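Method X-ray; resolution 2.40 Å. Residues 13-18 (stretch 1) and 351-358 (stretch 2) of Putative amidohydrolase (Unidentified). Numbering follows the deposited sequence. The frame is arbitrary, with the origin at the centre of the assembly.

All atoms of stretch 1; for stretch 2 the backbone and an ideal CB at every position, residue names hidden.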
ATOM      1  N   LEU A  13      50.202  33.513  23.423  1.00 68.22           N
ATOM      2  CA  LEU A  13      49.049  32.659  23.654  1.00 64.59           C
ATOM      3  C   LEU A  13      47.806  33.504  23.572  1.00 65.35           C
ATOM      4  O   LEU A  13      47.721  34.539  24.218  1.00 68.28           O
ATOM      5  CB  LEU A  13      49.116  32.020  25.037  1.00 65.25           C
ATOM      6  CG  LEU A  13      47.923  31.145  25.410  1.00 65.99           C
ATOM      7  CD1 LEU A  13      47.663  30.124  24.314  1.00 64.90           C
ATOM      8  CD2 LEU A  13      48.154  30.463  26.737  1.00 61.02           C
ATOM      9  N   LEU A  14      46.846  33.069  22.765  1.00 68.30           N
ATOM     10  CA  LEU A  14      45.571  33.763  22.659  1.00 64.60           C
ATOM     11  C   LEU A  14      44.569  33.088  23.583  1.00 65.50           C
ATOM     12  O   LEU A  14      44.191  31.932  23.374  1.00 63.24           O
ATOM     13  CB  LEU A  14      45.075  33.742  21.220  1.00 64.42           C
ATOM     14  CG  LEU A  14      43.971  34.726  20.839  1.00 61.96           C
ATOM     15  CD1 LEU A  14      43.860  34.795  19.321  1.00 48.03           C
ATOM     16  CD2 LEU A  14      42.629  34.346  21.481  1.00 56.17           C
ATOM     17  N   ASP A  15      44.187  33.809  24.630  1.00 65.33           N
ATOM     18  CA  ASP A  15      43.197  33.350  25.582  1.00 67.17           C
ATOM     19  C   ASP A  15      41.986  34.229  25.349  1.00 70.39           C
ATOM     20  O   ASP A  15      41.979  35.408  25.723  1.00 68.16           O
ATOM     21  CB  ASP A  15      43.712  33.499  27.015  1.00 70.03           C
ATOM     22  CG  ASP A  15      42.771  32.882  28.045  1.00 74.90           C
ATOM     23  OD1 ASP A  15      41.543  33.052  27.906  1.00 68.17           O
ATOM     24  OD2 ASP A  15      43.258  32.230  28.994  1.00 77.61           O
ATOM     25  N   PRO A  16      40.961  33.657  24.703  1.00 72.84           N
ATOM     26  CA  PRO A  16      39.844  34.409  24.123  1.00 73.00           C
ATOM     27  C   PRO A  16      39.101  35.317  25.100  1.00 73.22           C
ATOM     28  O   PRO A  16      38.342  36.181  24.664  1.00 75.29           O
ATOM     29  CB  PRO A  16      38.924  33.311  23.578  1.00 73.68           C
ATOM     30  CG  PRO A  16      39.837  32.128  23.368  1.00 73.00           C
ATOM     31  CD  PRO A  16      40.836  32.206  24.476  1.00 67.53           C
ATOM     32  N   ASP A  17      39.314  35.146  26.402  1.00 70.68           N
ATOM     33  CA  ASP A  17      38.727  36.088  27.354  1.00 72.24           C
ATOM     34  C   ASP A  17      39.720  37.105  27.902  1.00 69.33           C
ATOM     35  O   ASP A  17      39.499  37.683  28.961  1.00 70.30           O
ATOM     36  CB  ASP A  17      37.959  35.382  28.481  1.00 78.13           C
ATOM     37  CG  ASP A  17      38.311  33.921  28.603  1.00 76.51           C
ATOM     38  OD1 ASP A  17      37.818  33.276  29.546  1.00 70.02           O
ATOM     39  OD2 ASP A  17      39.071  33.417  27.753  1.00 86.69           O
ATOM     40  N   HIS A  18      40.809  37.326  27.169  1.00 72.58           N
ATOM     41  CA  HIS A  18      41.745  38.412  27.472  1.00 74.08           C
ATOM     42  C   HIS A  18      42.054  39.230  26.223  1.00 72.25           C
ATOM     43  O   HIS A  18      42.342  38.671  25.167  1.00 74.21           O
ATOM     44  CB  HIS A  18      43.026  37.879  28.106  1.00 73.99           C
ATOM     45  CG  HIS A  18      42.797  37.180  29.404  1.00 80.45           C
ATOM     46  ND1 HIS A  18      43.266  35.909  29.660  1.00 88.89           N
ATOM     47  CD2 HIS A  18      42.111  37.559  30.509  1.00 86.71           C
ATOM     48  CE1 HIS A  18      42.892  35.543  30.873  1.00 93.52           C
ATOM     49  NE2 HIS A  18      42.189  36.526  31.409  1.00 92.81           N
ATOM     50  N   UNK A 351      34.977  38.986  17.661  1.00 59.92           N
ATOM     51  CA  UNK A 351      34.711  37.970  16.654  1.00 54.24           C
ATOM     52  C   UNK A 351      35.467  36.676  16.929  1.00 54.04           C
ATOM     53  O   UNK A 351      34.978  35.595  16.593  1.00 56.90           O
ATOM     54  CB  UNK A 351      35.078  38.501  15.267  1.00 54.24           C
ATOM     55  N   UNK A 352      36.647  36.762  17.539  1.00 54.36           N
ATOM     56  CA  UNK A 352      37.377  35.539  17.862  1.00 55.20           C
ATOM     57  C   UNK A 352      36.686  34.799  18.995  1.00 54.99           C
ATOM     58  O   UNK A 352      36.659  33.570  19.023  1.00 54.66           O
ATOM     59  CB  UNK A 352      38.826  35.855  18.238  1.00 55.20           C
ATOM     60  N   UNK A 353      36.127  35.564  19.926  1.00 58.03           N
ATOM     61  CA  UNK A 353      35.350  35.005  21.019  1.00 56.16           C
ATOM     62  C   UNK A 353      34.207  34.214  20.407  1.00 56.41           C
ATOM     63  O   UNK A 353      33.809  33.163  20.906  1.00 54.78           O
ATOM     64  CB  UNK A 353      34.836  36.094  21.962  1.00 56.16           C
ATOM     65  N   UNK A 354      33.692  34.742  19.303  1.00 56.10           N
ATOM     66  CA  UNK A 354      32.601  34.125  18.572  1.00 53.49           C
ATOM     67  C   UNK A 354      32.929  32.720  18.129  1.00 56.69           C
ATOM     68  O   UNK A 354      32.141  31.789  18.342  1.00 57.71           O
ATOM     69  CB  UNK A 354      32.234  34.977  17.355  1.00 53.49           C
ATOM     70  N   UNK A 355      34.095  32.584  17.498  1.00 56.29           N
ATOM     71  CA  UNK A 355      34.482  31.353  16.832  1.00 46.92           C
ATOM     72  C   UNK A 355      35.155  30.400  17.787  1.00 50.80           C
ATOM     73  O   UNK A 355      35.733  29.402  17.356  1.00 53.11           O
ATOM     74  CB  UNK A 355      35.408  31.650  15.651  1.00 46.92           C
ATOM     75  N   UNK A 356      35.060  30.693  19.081  1.00 49.09           N
ATOM     76  CA  UNK A 356      35.798  29.932  20.075  1.00 54.53           C
ATOM     77  C   UNK A 356      34.958  29.662  21.320  1.00 57.12           C
ATOM     78  O   UNK A 356      34.205  28.691  21.363  1.00 62.20           O
ATOM     79  CB  UNK A 356      37.079  30.675  20.459  1.00 54.53           C
ATOM     80  N   UNK A 357      35.079  30.516  22.331  1.00 57.67           N
ATOM     81  CA  UNK A 357      34.412  30.248  23.597  1.00 56.65           C
ATOM     82  C   UNK A 357      32.893  30.354  23.514  1.00 55.97           C
ATOM     83  O   UNK A 357      32.186  29.620  24.201  1.00 51.22           O
ATOM     84  CB  UNK A 357      34.932  31.214  24.664  1.00 56.65           C
ATOM     85  N   UNK A 358      32.394  31.261  22.683  1.00 51.13           N
ATOM     86  CA  UNK A 358      30.962  31.410  22.524  1.00 50.09           C
ATOM     87  C   UNK A 358      30.403  30.187  21.816  1.00 53.30           C
ATOM     88  O   UNK A 358      29.451  29.554  22.289  1.00 51.74           O
ATOM     89  CB  UNK A 358      30.627  32.688  21.752  1.00 50.09           C
TER

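Stretch 1 presents a type I turn from Asp-15 to His-18, closed by His-18 N to Asp-15 O at 2.7 Å, and stretch 2 is helical. Their nearest CA atoms are those of Pro-16 and position 353, 5.5 Å apart.

At position 351 nothing of stretch 1 lies within 5.5 Å of the ideal CB, so this contact imposes no preference. The residue is Val-351, which makes no contact with stretch 1.

At 352 the helical phi/psi of -71/-36 accompanies a CA-to-CB bond aimed toward stretch 1, with the ideal CB 5.2 Å from Leu-14 CD2. That methyl offers no polar partner, so Leu, Ile, Val or Met would suit. The deposited Ile-352 places CG2 4.1 Å from Leu-14 CD2, an apolar contact, while chi1 of -84° (m) and chi2 of 73° (p) carry its end away.

At 353 the bond points sideways and the ideal CB is 4.4 Å from Pro-16 O. A small residue such as Ala or Ser fits without strain, the carbonyl is an acceptor that a polar side chain might use, and longer chains leaving sideways are equally possible. Ala-353, one of several options, keeps its CB 4.5 Å from Pro-16 O, a loose packing contact.

Positions 354 and 355 are out of reach, and stretch 1 cannot discriminate among side chains there. They are Ser-354, whose OG is hydrogen-bonded elsewhere in the structure, and Ala-355.

Position 356 has phi/psi of -139/-94, far from helical values, and lies where the helix is kinked. Its ideal CB, aimed toward stretch 1, is 4.3 Å from Pro-16 CG; a compact side chain such as Val, Thr, Ser or Ala is plausible. Thr-356 adopts chi1 of 51° (p), bringing OG1 3.7 Å from Pro-16 CB. The same hydroxyl donates a very short hydrogen bond from OG1 to Ile-352 O, 2.4 Å, so its polar need is met within the helix while it packs against the proline ring.

At 357 the backbone is again helical (-69/-34), and the ideal CB points toward stretch 1, 4.6 Å from Pro-16 CB. The ring offers an apolar surface, whereas the Asp-17 carboxylate nearby could also tolerate a long basic side chain; Ile, Leu, Met or Lys could be considered. Ile-357 takes the apolar course: CG2 is 4.0 Å from Pro-16 CB, and CD1 reaches 4.4 Å from Asp-17 CG. With 50 Å² covered, it gives the largest share from stretch 2; Pro-16, with 74 Å², gives the largest from stretch 1.

Position 358 again has nothing within 5.5 Å of its ideal CB, so stretch 1 sets no preference here. The residue is Val-358, which does not touch stretch 1; its N bonds to Ala-353 O at 3.0 Å within the helix, across the wider pi-type turn.

Stretch 2 (351-358) VIASATIV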
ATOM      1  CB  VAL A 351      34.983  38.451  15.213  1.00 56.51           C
ATOM      2  CG1 VAL A 351      34.944  39.975  15.131  1.00 48.33           C
ATOM      3  CG2 VAL A 351      36.298  37.900  14.711  1.00 55.18           C
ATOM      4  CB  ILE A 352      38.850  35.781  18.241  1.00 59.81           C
ATOM      5  CG1 ILE A 352      39.729  35.867  16.992  1.00 54.67           C
ATOM      6  CG2 ILE A 352      39.356  34.620  19.100  1.00 61.02           C
ATOM      7  CD1 ILE A 352      39.551  37.131  16.219  1.00 64.07           C
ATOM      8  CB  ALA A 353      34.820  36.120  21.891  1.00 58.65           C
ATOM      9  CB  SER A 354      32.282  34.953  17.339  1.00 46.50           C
ATOM     10  OG  SER A 354      31.123  35.708  17.572  1.00 55.02           O
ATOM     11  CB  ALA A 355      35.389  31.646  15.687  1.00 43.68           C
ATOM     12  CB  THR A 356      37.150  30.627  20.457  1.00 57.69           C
ATOM     13  OG1 THR A 356      36.912  31.999  20.798  1.00 59.77           O
ATOM     14  CG2 THR A 356      38.150  30.569  19.292  1.00 40.58           C
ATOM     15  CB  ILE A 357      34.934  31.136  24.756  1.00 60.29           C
ATOM     16  CG1 ILE A 357      34.878  32.617  24.388  1.00 61.01           C
ATOM     17  CG2 ILE A 357      36.334  30.710  25.171  1.00 53.28           C
ATOM     18  CD1 ILE A 357      35.177  33.521  25.566  1.00 58.57           C
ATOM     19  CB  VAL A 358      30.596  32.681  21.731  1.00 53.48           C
ATOM     20  CG1 VAL A 358      29.079  32.829  21.654  1.00 54.02           C
ATOM     21  CG2 VAL A 358      31.229  33.927  22.369  1.00 47.17           C
TER
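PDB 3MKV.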